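Local structure of synaptonemal complex protein 2 (Mus musculus, 5IWZ) at residues A[211-219]-A[271-281]; A[348-359]-A[371-381]. The protein serves as a major component of the axial and lateral elements of synaptonemal complexes, required for meiotic chromosome synapsis and for insertion of SYCP3. All coordinates share one frame; numbering follows the deposited sequence.

Interaction 1. Residues A[211-219]-A[271-281]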
loop_
_atom_site.group_PDB
_atom_site.type_symbol
_atom_site.label_atom_id
_atom_site.label_comp_id
_atom_site.label_asym_id
_atom_site.label_seq_id
_atom_site.Cartn_x
_atom_site.Cartn_y
_atom_site.Cartn_z
ATOM N N LEU A 211 7.924 -12.511 9.915
ATOM C CA LEU A 211 7.550 -13.316 11.066
ATOM C C LEU A 211 6.589 -12.589 12.008
ATOM O O LEU A 211 5.759 -13.238 12.655
ATOM C CB LEU A 211 8.820 -13.747 11.814
ATOM C CG LEU A 211 9.573 -15.017 11.381
ATOM C CD1 LEU A 211 9.621 -15.206 9.871
ATOM C CD2 LEU A 211 10.977 -15.019 11.953
ATOM N N ASP A 212 6.671 -11.256 12.122
ATOM C CA ASP A 212 5.829 -10.593 13.116
ATOM C C ASP A 212 5.084 -9.370 12.599
ATOM O O ASP A 212 4.508 -8.631 13.402
ATOM C CB ASP A 212 6.640 -10.205 14.363
ATOM C CG ASP A 212 7.780 -9.227 14.067
ATOM O OD1 ASP A 212 7.941 -8.778 12.908
ATOM O OD2 ASP A 212 8.514 -8.899 15.028
ATOM N N VAL A 213 5.035 -9.154 11.287
ATOM C CA VAL A 213 4.328 -7.981 10.796
ATOM C C VAL A 213 2.826 -8.085 11.075
ATOM O O VAL A 213 2.142 -7.058 11.214
ATOM C CB VAL A 213 4.639 -7.785 9.304
ATOM C CG1 VAL A 213 4.152 -8.991 8.494
ATOM C CG2 VAL A 213 4.027 -6.503 8.798
ATOM N N GLY A 214 2.284 -9.304 11.172
ATOM C CA GLY A 214 0.897 -9.460 11.572
ATOM C C GLY A 214 -0.123 -8.965 10.577
ATOM O O GLY A 214 -1.188 -8.473 10.981
ATOM N N ASP A 215 0.174 -9.082 9.285
ATOM C CA ASP A 215 -0.741 -8.703 8.212
ATOM C C ASP A 215 -0.407 -9.566 7.004
ATOM O O ASP A 215 0.721 -9.510 6.507
ATOM C CB ASP A 215 -0.611 -7.217 7.849
ATOM C CG ASP A 215 -1.620 -6.800 6.785
ATOM O OD1 ASP A 215 -2.789 -6.545 7.167
ATOM O OD2 ASP A 215 -1.265 -6.769 5.577
ATOM N N TYR A 216 -1.372 -10.364 6.537
ATOM C CA TYR A 216 -1.083 -11.303 5.455
ATOM C C TYR A 216 -0.683 -10.577 4.169
ATOM O O TYR A 216 0.230 -11.019 3.455
ATOM C CB TYR A 216 -2.287 -12.217 5.212
ATOM C CG TYR A 216 -1.963 -13.263 4.189
ATOM C CD1 TYR A 216 -2.262 -13.069 2.857
ATOM C CD2 TYR A 216 -1.261 -14.405 4.545
ATOM C CE1 TYR A 216 -1.932 -14.017 1.925
ATOM C CE2 TYR A 216 -0.905 -15.328 3.619
ATOM C CZ TYR A 216 -1.237 -15.121 2.309
ATOM O OH TYR A 216 -0.908 -16.031 1.364
ATOM N N GLU A 217 -1.354 -9.467 3.850
ATOM C CA GLU A 217 -1.023 -8.738 2.622
ATOM C C GLU A 217 0.418 -8.225 2.646
ATOM O O GLU A 217 1.131 -8.287 1.637
ATOM C CB GLU A 217 -1.991 -7.566 2.416
ATOM C CG GLU A 217 -1.560 -6.629 1.261
ATOM C CD GLU A 217 -2.586 -5.529 0.933
ATOM O OE1 GLU A 217 -3.780 -5.675 1.263
ATOM O OE2 GLU A 217 -2.197 -4.516 0.314
ATOM N N LEU A 218 0.864 -7.716 3.786
ATOM C CA LEU A 218 2.248 -7.282 3.888
ATOM C C LEU A 218 3.204 -8.469 3.826
ATOM O O LEU A 218 4.285 -8.360 3.238
ATOM C CB LEU A 218 2.446 -6.473 5.169
ATOM C CG LEU A 218 1.872 -5.058 5.152
ATOM C CD1 LEU A 218 1.981 -4.484 6.541
ATOM C CD2 LEU A 218 2.620 -4.126 4.128
ATOM N N GLN A 219 2.818 -9.617 4.404
ATOM C CA GLN A 219 3.667 -10.805 4.318
ATOM C C GLN A 219 3.914 -11.191 2.865
ATOM O O GLN A 219 5.052 -11.478 2.470
ATOM C CB GLN A 219 3.044 -11.986 5.074
ATOM C CG GLN A 219 3.177 -11.955 6.600
ATOM C CD GLN A 219 2.654 -13.241 7.267
ATOM O OE1 GLN A 219 1.567 -13.711 6.955
ATOM N NE2 GLN A 219 3.450 -13.816 8.173
ATOM N N VAL A 271 4.785 -20.914 7.698
ATOM C CA VAL A 271 5.464 -20.025 8.638
ATOM C C VAL A 271 4.542 -19.663 9.794
ATOM O O VAL A 271 4.898 -19.823 10.968
ATOM C CB VAL A 271 5.976 -18.769 7.917
ATOM C CG1 VAL A 271 6.186 -17.644 8.906
ATOM C CG2 VAL A 271 7.262 -19.087 7.200
ATOM N N ASN A 272 3.340 -19.170 9.479
ATOM C CA ASN A 272 2.441 -18.751 10.546
ATOM C C ASN A 272 2.000 -19.942 11.384
ATOM O O ASN A 272 1.748 -19.795 12.585
ATOM C CB ASN A 272 1.239 -18.009 9.959
ATOM C CG ASN A 272 1.635 -16.672 9.326
ATOM O OD1 ASN A 272 2.522 -15.962 9.836
ATOM N ND2 ASN A 272 1.008 -16.338 8.200
ATOM N N GLY A 273 1.920 -21.127 10.774
ATOM C CA GLY A 273 1.591 -22.309 11.546
ATOM C C GLY A 273 2.686 -22.668 12.530
ATOM O O GLY A 273 2.423 -22.881 13.716
ATOM N N ILE A 274 3.937 -22.698 12.061
ATOM C CA ILE A 274 5.030 -23.153 12.921
ATOM C C ILE A 274 5.278 -22.173 14.063
ATOM O O ILE A 274 5.788 -22.559 15.120
ATOM C CB ILE A 274 6.314 -23.390 12.098
ATOM C CG1 ILE A 274 7.227 -24.386 12.816
ATOM C CG2 ILE A 274 7.088 -22.098 11.914
ATOM C CD1 ILE A 274 6.508 -25.618 13.328
ATOM N N LEU A 275 4.940 -20.900 13.881
ATOM C CA LEU A 275 5.191 -19.932 14.941
ATOM C C LEU A 275 4.300 -20.154 16.157
ATOM O O LEU A 275 4.567 -19.563 17.210
ATOM C CB LEU A 275 4.999 -18.505 14.410
ATOM C CG LEU A 275 6.112 -18.043 13.467
ATOM C CD1 LEU A 275 5.756 -16.688 12.926
ATOM C CD2 LEU A 275 7.439 -17.996 14.200
ATOM N N GLY A 276 3.258 -20.983 16.037
ATOM C CA GLY A 276 2.419 -21.302 17.184
ATOM C C GLY A 276 1.828 -20.044 17.785
ATOM O O GLY A 276 1.463 -19.108 17.078
ATOM N N ASP A 277 1.785 -19.990 19.113
ATOM C CA ASP A 277 1.170 -18.857 19.797
ATOM C C ASP A 277 1.955 -17.563 19.639
ATOM O O ASP A 277 1.503 -16.523 20.127
ATOM C CB ASP A 277 0.985 -19.201 21.270
ATOM C CG ASP A 277 0.326 -20.543 21.452
ATOM O OD1 ASP A 277 0.798 -21.532 20.863
ATOM O OD2 ASP A 277 -0.695 -20.637 22.155
ATOM N N LYS A 278 3.095 -17.599 18.957
ATOM C CA LYS A 278 3.839 -16.405 18.604
ATOM C C LYS A 278 3.404 -15.803 17.272
ATOM O O LYS A 278 3.796 -14.670 16.969
ATOM C CB LYS A 278 5.339 -16.725 18.554
ATOM C CG LYS A 278 6.063 -16.579 19.875
ATOM C CD LYS A 278 6.123 -15.102 20.258
ATOM C CE LYS A 278 7.571 -14.614 20.372
ATOM N NZ LYS A 278 7.704 -13.326 21.104
ATOM N N ARG A 279 2.625 -16.531 16.469
ATOM C CA ARG A 279 2.235 -16.022 15.159
ATOM C C ARG A 279 1.390 -14.765 15.313
ATOM O O ARG A 279 0.727 -14.549 16.334
ATOM C CB ARG A 279 1.456 -17.072 14.363
ATOM C CG ARG A 279 0.012 -17.259 14.814
ATOM C CD ARG A 279 -0.359 -18.735 14.820
ATOM N NE ARG A 279 -0.635 -19.263 13.497
ATOM C CZ ARG A 279 -1.033 -20.509 13.268
ATOM N NH1 ARG A 279 -1.164 -21.363 14.277
ATOM N NH2 ARG A 279 -1.281 -20.897 12.028
ATOM N N ARG A 280 1.424 -13.929 14.284
ATOM C CA ARG A 280 0.623 -12.722 14.254
ATOM C C ARG A 280 -0.374 -12.715 13.104
ATOM O O ARG A 280 -1.054 -11.697 12.892
ATOM C CB ARG A 280 1.543 -11.493 14.187
ATOM C CG ARG A 280 2.565 -11.414 15.302
ATOM C CD ARG A 280 1.947 -11.102 16.648
ATOM N NE ARG A 280 1.374 -9.757 16.679
ATOM C CZ ARG A 280 0.528 -9.333 17.612
ATOM N NH1 ARG A 280 0.157 -10.152 18.588
ATOM N NH2 ARG A 280 0.044 -8.099 17.565
ATOM N N VAL A 281 -0.469 -13.815 12.352
ATOM C CA VAL A 281 -1.494 -14.019 11.335
ATOM C C VAL A 281 -2.078 -15.412 11.551
ATOM O O VAL A 281 -1.346 -16.403 11.482
ATOM C CB VAL A 281 -0.937 -13.890 9.909
ATOM C CG1 VAL A 281 -2.015 -14.217 8.897
ATOM C CG2 VAL A 281 -0.394 -12.482 9.665
HETATM O O HOH W 1 3.025 -14.389 11.970
HETATM O O HOH W 2 5.920 -13.881 15.109
HETATM O O HOH W 3 2.057 -8.106 14.791
#
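Gln219 and Asn272 both carry CG beside the backbone N (chi1 -77° and -67°), and the extended chain of Gln219 brings its amide edge to edge with that of Asn272. The two amides, coming from opposite directions and only 19° from coplanar, form a closed pair: Asn272 ND2 donates to Gln219 OE1 at 3.0 Å, and Gln219 NE2 returns a bond to Asn272 OD1 at 2.9 Å. Both bonds are nearly straight, and each donor lies on a lone pair in the acceptor's carbonyl plane, so turning either amide would probably cost both bonds. Val281 comes at Gln219 from the opposite direction, with CG2 3.6 Å from Gln219 OE1 and 3.5 Å from Asp215 N. An alanine in place of Gln219 would remove the whole amide and is likely to leave Asn272 without its paired partner and part of Val281 uncovered. Beside the pair, Leu275 CD1 rests 3.5 Å from Leu211 O, a carbonyl that accepts from a water which also donates to Asn272 OD1 and accepts from Arg280 N. Gly214, with positive phi, follows helix 197-212, and its CA sits 3.2 Å from Arg280 O, where a side chain would crowd Arg280 CB. Arg280 folds back through two bends, and another water links its NE to Asp212 O. Asp215 N-caps helix 216-229 by accepting from Leu218 N, and its other oxygen bonds Ser315. The join between the helical part of the chain and the start of strand 281-285 therefore combines a buried amide pair with water-bridged backbone at its margin; the two amides bond each other, and their further partners are one water at Asn272 OD1 and the Ile210 carbonyl at Gln219 NE2.

Interaction 2. Residues A[348-359]-A[371-381]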
loop_
_atom_site.group_PDB
_atom_site.type_symbol
_atom_site.label_atom_id
_atom_site.label_comp_id
_atom_site.label_asym_id
_atom_site.label_seq_id
_atom_site.Cartn_x
_atom_site.Cartn_y
_atom_site.Cartn_z
ATOM N N VAL A 348 -22.934 -21.486 16.914
ATOM C CA VAL A 348 -22.756 -22.849 16.421
ATOM C C VAL A 348 -24.125 -23.414 16.072
ATOM O O VAL A 348 -25.013 -23.477 16.928
ATOM C CB VAL A 348 -22.046 -23.742 17.452
ATOM C CG1 VAL A 348 -21.774 -25.111 16.851
ATOM C CG2 VAL A 348 -20.749 -23.109 17.888
ATOM N N ARG A 349 -24.306 -23.814 14.817
ATOM C CA ARG A 349 -25.541 -24.468 14.413
ATOM C C ARG A 349 -25.234 -25.466 13.305
ATOM O O ARG A 349 -24.426 -25.183 12.422
ATOM C CB ARG A 349 -26.593 -23.451 13.943
ATOM N N GLU A 350 -25.887 -26.630 13.360
ATOM C CA GLU A 350 -25.767 -27.648 12.317
ATOM C C GLU A 350 -24.305 -27.991 12.052
ATOM O O GLU A 350 -23.880 -28.154 10.904
ATOM C CB GLU A 350 -26.478 -27.210 11.033
ATOM N N SER A 351 -23.532 -28.091 13.142
ATOM C CA SER A 351 -22.119 -28.477 13.123
ATOM C C SER A 351 -21.244 -27.475 12.366
ATOM O O SER A 351 -20.179 -27.833 11.855
ATOM C CB SER A 351 -21.939 -29.896 12.568
ATOM O OG SER A 351 -22.434 -30.843 13.501
ATOM N N LYS A 352 -21.673 -26.207 12.316
ATOM C CA LYS A 352 -20.907 -25.125 11.706
ATOM C C LYS A 352 -20.769 -23.977 12.702
ATOM O O LYS A 352 -21.641 -23.758 13.546
ATOM C CB LYS A 352 -21.588 -24.632 10.400
ATOM C CG LYS A 352 -21.645 -25.703 9.277
ATOM C CD LYS A 352 -22.515 -25.245 8.101
ATOM C CE LYS A 352 -24.004 -25.519 8.359
ATOM N NZ LYS A 352 -24.899 -25.072 7.234
ATOM N N LYS A 353 -19.661 -23.253 12.618
ATOM C CA LYS A 353 -19.477 -22.033 13.389
ATOM C C LYS A 353 -19.646 -20.832 12.463
ATOM O O LYS A 353 -18.893 -20.682 11.493
ATOM C CB LYS A 353 -18.103 -21.996 14.052
ATOM C CG LYS A 353 -18.074 -22.563 15.441
ATOM C CD LYS A 353 -16.729 -22.337 16.091
ATOM C CE LYS A 353 -16.632 -23.184 17.346
ATOM N NZ LYS A 353 -15.214 -23.483 17.679
ATOM N N LEU A 354 -20.612 -19.974 12.782
ATOM C CA LEU A 354 -20.952 -18.811 11.975
ATOM C C LEU A 354 -20.399 -17.560 12.639
ATOM O O LEU A 354 -20.769 -17.236 13.773
ATOM C CB LEU A 354 -22.466 -18.686 11.812
ATOM C CG LEU A 354 -22.938 -17.500 10.975
ATOM C CD1 LEU A 354 -22.233 -17.507 9.641
ATOM C CD2 LEU A 354 -24.471 -17.516 10.790
ATOM N N LEU A 355 -19.492 -16.881 11.947
ATOM C CA LEU A 355 -19.029 -15.555 12.339
ATOM C C LEU A 355 -19.820 -14.549 11.514
ATOM O O LEU A 355 -19.681 -14.505 10.284
ATOM C CB LEU A 355 -17.525 -15.406 12.094
ATOM C CG LEU A 355 -16.965 -13.977 12.217
ATOM C CD1 LEU A 355 -17.079 -13.461 13.652
ATOM C CD2 LEU A 355 -15.498 -13.970 11.753
ATOM N N THR A 356 -20.652 -13.752 12.185
ATOM C CA THR A 356 -21.443 -12.700 11.556
ATOM C C THR A 356 -20.874 -11.346 11.948
ATOM O O THR A 356 -20.861 -11.011 13.136
ATOM C CB THR A 356 -22.905 -12.787 11.988
ATOM O OG1 THR A 356 -23.405 -14.082 11.662
ATOM C CG2 THR A 356 -23.752 -11.729 11.247
ATOM N N LEU A 357 -20.394 -10.582 10.956
ATOM C CA LEU A 357 -19.860 -9.231 11.159
ATOM C C LEU A 357 -20.886 -8.220 10.684
ATOM O O LEU A 357 -21.226 -8.201 9.499
ATOM C CB LEU A 357 -18.562 -8.993 10.385
ATOM C CG LEU A 357 -17.282 -9.805 10.585
ATOM C CD1 LEU A 357 -16.217 -9.335 9.567
ATOM C CD2 LEU A 357 -16.787 -9.662 12.013
ATOM N N THR A 358 -21.373 -7.387 11.594
ATOM C CA THR A 358 -22.216 -6.257 11.226
ATOM C C THR A 358 -21.300 -5.068 10.965
ATOM O O THR A 358 -20.572 -4.644 11.865
ATOM C CB THR A 358 -23.222 -5.943 12.333
ATOM O OG1 THR A 358 -24.066 -7.073 12.539
ATOM C CG2 THR A 358 -24.096 -4.741 11.972
ATOM N N LEU A 359 -21.313 -4.552 9.741
ATOM C CA LEU A 359 -20.468 -3.420 9.381
ATOM C C LEU A 359 -21.180 -2.090 9.624
ATOM O O LEU A 359 -22.406 -2.001 9.571
ATOM C CB LEU A 359 -20.050 -3.508 7.919
ATOM C CG LEU A 359 -19.420 -4.839 7.488
ATOM C CD1 LEU A 359 -19.080 -4.749 6.015
ATOM C CD2 LEU A 359 -18.183 -5.168 8.313
ATOM N N LYS A 371 -24.343 -5.049 4.322
ATOM C CA LYS A 371 -23.903 -4.464 5.574
ATOM C C LYS A 371 -23.427 -5.527 6.545
ATOM O O LYS A 371 -23.015 -5.199 7.660
ATOM C CB LYS A 371 -25.063 -3.673 6.212
ATOM C CG LYS A 371 -24.642 -2.474 7.048
ATOM C CD LYS A 371 -25.857 -1.832 7.727
ATOM C CE LYS A 371 -25.495 -0.540 8.484
ATOM N NZ LYS A 371 -24.889 -0.787 9.845
ATOM N N GLU A 372 -23.522 -6.793 6.177
ATOM C CA GLU A 372 -23.107 -7.862 7.065
ATOM C C GLU A 372 -22.352 -8.901 6.254
ATOM O O GLU A 372 -22.730 -9.217 5.125
ATOM C CB GLU A 372 -24.315 -8.494 7.772
ATOM C CG GLU A 372 -25.463 -8.816 6.834
ATOM C CD GLU A 372 -26.691 -9.314 7.571
ATOM O OE1 GLU A 372 -27.814 -8.848 7.255
ATOM O OE2 GLU A 372 -26.522 -10.163 8.478
ATOM N N LEU A 373 -21.269 -9.399 6.829
ATOM C CA LEU A 373 -20.460 -10.459 6.254
ATOM C C LEU A 373 -20.588 -11.689 7.136
ATOM O O LEU A 373 -20.433 -11.593 8.358
ATOM C CB LEU A 373 -18.993 -10.031 6.152
ATOM C CG LEU A 373 -18.649 -9.095 4.998
ATOM C CD1 LEU A 373 -17.321 -8.408 5.298
ATOM C CD2 LEU A 373 -18.563 -9.889 3.698
ATOM N N LEU A 374 -20.868 -12.833 6.516
ATOM C CA LEU A 374 -21.047 -14.104 7.205
ATOM C C LEU A 374 -19.971 -15.077 6.746
ATOM O O LEU A 374 -19.751 -15.244 5.543
ATOM C CB LEU A 374 -22.435 -14.701 6.921
ATOM C CG LEU A 374 -23.669 -14.170 7.651
ATOM C CD1 LEU A 374 -23.948 -12.667 7.388
ATOM C CD2 LEU A 374 -24.868 -15.017 7.252
ATOM N N PHE A 375 -19.290 -15.697 7.701
ATOM C CA PHE A 375 -18.272 -16.699 7.426
ATOM C C PHE A 375 -18.652 -17.972 8.171
ATOM O O PHE A 375 -18.847 -17.940 9.393
ATOM C CB PHE A 375 -16.885 -16.216 7.867
ATOM C CG PHE A 375 -16.445 -14.911 7.229
ATOM C CD1 PHE A 375 -15.694 -14.915 6.052
ATOM C CD2 PHE A 375 -16.781 -13.698 7.796
ATOM C CE1 PHE A 375 -15.284 -13.730 5.464
ATOM C CE2 PHE A 375 -16.376 -12.494 7.212
ATOM C CZ PHE A 375 -15.623 -12.515 6.046
ATOM N N TYR A 376 -18.778 -19.079 7.441
ATOM C CA TYR A 376 -19.050 -20.386 8.041
ATOM C C TYR A 376 -17.757 -21.185 8.145
ATOM O O TYR A 376 -17.027 -21.332 7.159
ATOM C CB TYR A 376 -20.078 -21.171 7.221
ATOM C CG TYR A 376 -21.485 -20.616 7.280
ATOM C CD1 TYR A 376 -21.901 -19.640 6.379
ATOM C CD2 TYR A 376 -22.397 -21.066 8.228
ATOM C CE1 TYR A 376 -23.181 -19.122 6.421
ATOM C CE2 TYR A 376 -23.691 -20.558 8.277
ATOM C CZ TYR A 376 -24.072 -19.590 7.370
ATOM O OH TYR A 376 -25.343 -19.075 7.408
ATOM N N PHE A 377 -17.479 -21.690 9.341
ATOM C CA PHE A 377 -16.274 -22.445 9.637
ATOM C C PHE A 377 -16.630 -23.805 10.226
ATOM O O PHE A 377 -17.703 -23.991 10.798
ATOM C CB PHE A 377 -15.389 -21.705 10.646
ATOM C CG PHE A 377 -14.846 -20.393 10.146
ATOM C CD1 PHE A 377 -13.693 -20.349 9.368
ATOM C CD2 PHE A 377 -15.468 -19.207 10.488
ATOM C CE1 PHE A 377 -13.174 -19.129 8.930
ATOM C CE2 PHE A 377 -14.960 -17.983 10.048
ATOM C CZ PHE A 377 -13.820 -17.948 9.261
ATOM N N ASP A 378 -15.703 -24.752 10.084
ATOM C CA ASP A 378 -15.802 -26.008 10.811
ATOM C C ASP A 378 -15.824 -25.748 12.317
ATOM O O ASP A 378 -15.102 -24.890 12.827
ATOM C CB ASP A 378 -14.631 -26.914 10.455
ATOM C CG ASP A 378 -14.735 -28.274 11.122
ATOM O OD1 ASP A 378 -15.477 -29.130 10.597
ATOM O OD2 ASP A 378 -14.098 -28.474 12.176
ATOM N N GLU A 379 -16.670 -26.497 13.032
ATOM C CA GLU A 379 -16.889 -26.261 14.456
ATOM C C GLU A 379 -15.644 -26.511 15.303
ATOM O O GLU A 379 -15.536 -25.952 16.402
ATOM C CB GLU A 379 -18.041 -27.141 14.943
ATOM C CG GLU A 379 -18.010 -28.524 14.334
ATOM C CD GLU A 379 -19.146 -29.409 14.812
ATOM O OE1 GLU A 379 -19.263 -30.544 14.299
ATOM O OE2 GLU A 379 -19.923 -28.963 15.690
ATOM N N SER A 380 -14.683 -27.304 14.816
ATOM C CA SER A 380 -13.445 -27.490 15.567
ATOM C C SER A 380 -12.525 -26.272 15.534
ATOM O O SER A 380 -11.532 -26.245 16.269
ATOM C CB SER A 380 -12.678 -28.715 15.047
ATOM O OG SER A 380 -12.077 -28.465 13.780
ATOM N N LEU A 381 -12.810 -25.264 14.718
ATOM C CA LEU A 381 -11.890 -24.136 14.607
ATOM C C LEU A 381 -12.134 -23.124 15.723
ATOM O O LEU A 381 -13.275 -22.887 16.128
ATOM C CB LEU A 381 -12.031 -23.474 13.237
ATOM C CG LEU A 381 -11.634 -24.415 12.092
ATOM C CD1 LEU A 381 -11.918 -23.762 10.746
ATOM C CD2 LEU A 381 -10.163 -24.825 12.204
#
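Leu354 sets a methyl squarely on the ring of Tyr376: CD1 stands 3.5 Å from the ring centroid and only 9° off the ring normal, a CH-pi contact within a non-hydrogen-bonded pair. With CG anti to the backbone N (chi1 -180°), the leucine swings toward the neighbouring strand, and the same CD1 also touches Leu374 CB. On this face Thr356 and Leu374 lie side by side, CG2 to CD1 4.0 Å. The other face carries Leu355, Leu357, Leu373, Phe375 and Phe377, with Lys353 at its end. Leu357 CD1 meets the edge of the Phe375 ring at CE2, 3.9 Å away, while Leu355 CB sits at the edge of Phe377. Antiparallel pairing runs from Lys353 with Phe377 to Leu357 with Leu373, where Leu357 N donates to Leu373 O at 2.8 Å, and Leu359 N continues the bonding to Lys371 O. Lysines close both ends of the pair. Lys353, extended beyond CG, sends NZ to Leu381 O at 2.6 Å and to Glu379 O at 2.8 Å, holding the type I turn from Asp378 to Leu381 against the strand; Asp378 OD2 accepts from Ser380 N, making an Asx turn, and also from Ser380 OG. At the opposite end Lys371 bends at its last torsion, and NZ reaches Leu359 O at 2.8 Å. The carboxylate of Glu379 lies along Ser351 in the type I' turn, with a weak bond from the serine hydroxyl. In the five-stranded antiparallel sheet of the Spt16M-like domain, strand 372-378 is flanked by 288-291 and strand 352-359 by 341-349, while Phe375 meets Phe320 edge-to-face and Leu357, Leu359 and Leu373 pack on Val336 of strand 333-337.

Overall arrangement
Interaction 1 closes before interaction 2 opens along the chain, without touching it: their centres lie 23 Å apart, their nearest atoms about 10 Å. Residues 211-219 and 271-281 belong mainly to the helical part (helices 197-212, 216-229 and 260-274), but Val281 begins strand 281-285 of the four-stranded sheet. Residues 348-359 and 371-381 contribute the neighbouring strands 352-359 and 372-378 and the end of strand 341-349 to the five-stranded sheet. Strands 317-321 and 333-337 of the first sheet send side chains to the mainly apolar face of the second. Bonds of Gly214, Asp215 and Arg280 to Leu313, Gly314 and Ser315, beside strand 308-312, tie helices to the Spt16M-like domain holding interaction 2, within this N-terminal piece of the larger synaptonemal complex protein.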